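Local coordinates for proline iminopeptidase-related protein (Thermus thermophilus, PDB 2YYS), which is of unknown function but, as a peptidase S33 relative with an alpha/beta-hydrolase fold, may act as a peptidase, at residues P212-E217 / S241-P246. Residues are numbered along the deposited sequence; the frame is centred on the assembly and turned at random.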
# COMPACT_ATOMS: atom_id res chain seq x y z
N PRO A 212 -8.44 9.71 12.61
CA PRO A 212 -8.74 9.68 14.05
C PRO A 212 -8.36 8.36 14.74
O PRO A 212 -8.22 8.34 15.95
CB PRO A 212 -10.27 9.89 14.12
CG PRO A 212 -10.67 10.38 12.78
CD PRO A 212 -9.67 9.83 11.80
N TYR A 213 -8.20 7.29 13.97
CA TYR A 213 -7.87 5.98 14.51
C TYR A 213 -6.37 5.80 14.69
O TYR A 213 -5.93 4.82 15.30
CB TYR A 213 -8.51 4.89 13.65
CG TYR A 213 -10.00 5.16 13.43
CD1 TYR A 213 -10.90 5.14 14.50
CD2 TYR A 213 -10.50 5.50 12.17
CE1 TYR A 213 -12.27 5.43 14.31
CE2 TYR A 213 -11.86 5.79 11.97
CZ TYR A 213 -12.74 5.75 13.05
OH TYR A 213 -14.09 6.03 12.88
N LEU A 214 -5.58 6.76 14.21
CA LEU A 214 -4.13 6.76 14.40
C LEU A 214 -3.75 7.21 15.82
O LEU A 214 -3.98 8.36 16.20
CB LEU A 214 -3.46 7.69 13.40
CG LEU A 214 -3.76 7.47 11.92
CD1 LEU A 214 -3.16 8.64 11.13
CD2 LEU A 214 -3.21 6.13 11.45
N THR A 215 -3.14 6.32 16.59
CA THR A 215 -2.62 6.64 17.91
C THR A 215 -1.24 6.01 18.07
O THR A 215 -0.85 5.17 17.26
CB THR A 215 -3.56 6.10 19.02
OG1 THR A 215 -3.65 4.69 18.91
CG2 THR A 215 -5.00 6.58 18.83
N PRO A 216 -0.48 6.43 19.09
CA PRO A 216 0.89 5.94 19.26
C PRO A 216 1.00 4.42 19.29
O PRO A 216 0.27 3.74 19.99
CB PRO A 216 1.34 6.60 20.56
CG PRO A 216 0.55 7.87 20.60
CD PRO A 216 -0.81 7.44 20.11
N GLU A 217 1.91 3.91 18.47
CA GLU A 217 2.10 2.48 18.32
C GLU A 217 3.40 2.08 19.00
O GLU A 217 4.49 2.57 18.65
CB GLU A 217 2.14 2.10 16.83
CG GLU A 217 2.41 0.62 16.56
CD GLU A 217 1.48 -0.29 17.31
OE1 GLU A 217 0.27 -0.24 17.05
OE2 GLU A 217 1.94 -1.05 18.20
N SER A 241 3.24 11.58 12.86
CA SER A 241 3.23 12.26 14.16
C SER A 241 2.17 11.64 15.11
O SER A 241 2.43 11.45 16.29
CB SER A 241 3.09 13.78 13.98
OG SER A 241 1.77 14.20 14.22
N ARG A 242 1.03 11.23 14.57
CA ARG A 242 -0.01 10.58 15.38
C ARG A 242 0.40 9.16 15.83
O ARG A 242 0.10 8.75 16.95
CB ARG A 242 -1.34 10.56 14.62
CG ARG A 242 -1.92 11.95 14.45
CD ARG A 242 -2.83 12.12 13.26
NE ARG A 242 -3.24 13.52 13.18
CZ ARG A 242 -4.18 14.09 13.92
NH1 ARG A 242 -4.89 13.38 14.79
NH2 ARG A 242 -4.45 15.38 13.77
N LEU A 243 1.12 8.44 14.96
CA LEU A 243 1.62 7.10 15.26
C LEU A 243 2.91 7.13 16.08
O LEU A 243 3.30 6.12 16.65
CB LEU A 243 1.87 6.33 13.96
CG LEU A 243 0.67 6.00 13.09
CD1 LEU A 243 1.13 5.43 11.76
CD2 LEU A 243 -0.24 5.00 13.81
N ARG A 244 3.53 8.31 16.14
CA ARG A 244 4.85 8.51 16.73
C ARG A 244 5.86 7.59 16.05
O ARG A 244 6.63 6.94 16.69
CB ARG A 244 4.83 8.35 18.25
CG ARG A 244 4.06 9.46 18.94
CD ARG A 244 4.01 9.41 20.45
NE ARG A 244 3.10 10.43 20.94
CZ ARG A 244 2.81 10.67 22.21
NH1 ARG A 244 1.96 11.65 22.49
NH2 ARG A 244 3.33 9.93 23.18
N ALA A 245 5.80 7.58 14.72
CA ALA A 245 6.70 6.80 13.90
C ALA A 245 7.72 7.71 13.22
O ALA A 245 7.37 8.78 12.75
CB ALA A 245 5.90 6.08 12.84
N PRO A 246 8.97 7.30 13.14
CA PRO A 246 9.92 8.03 12.30
C PRO A 246 9.41 8.12 10.86
O PRO A 246 8.75 7.21 10.33
CB PRO A 246 11.20 7.20 12.40
CG PRO A 246 11.05 6.43 13.69
CD PRO A 246 9.60 6.16 13.84
O HOH W 1 -5.32 10.65 15.12
O HOH W 2 5.23 3.96 16.26
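The carbonyl oxygen of L243, in the last turn of helix 236-243, is gripped by the loop 212-217: E217 N donates a hydrogen bond to L243 O (3.2 Å), nearly straight at 167° but with the donor 31° out of the carbonyl plane. P216 CA adds a CH...O contact to L243 O at 3.6 Å, and a water lies 2.9 Å from both L243 O and E217 O. R244, at positive phi, is the C' residue of the Schellman motif ending the helix.

The tight part joins this backbone crossing, where P216 N, with no hydrogen to share, lies 3.2 Å from R242 O, to a leucine pair. L214 and L243 both hold CG anti to the carbonyl carbon and cross obliquely; L243 CD2 meets T215 O at 3.5 Å and L214 CD2 at 4.0 Å.

The outer side is looser. P216 CG sits 3.6 Å from R244 NE, over one guanidinium face and offset toward its rim, while a water links L214 O to R242 NH1. R242 NE pairs with E238, the E217 carboxylate with R219.

Inward, L214 and L243 rest on L110 of helix 105-115 and L243 also on L221, so the loop entering strand 221-226 is joined to the end of the helix that follows that strand.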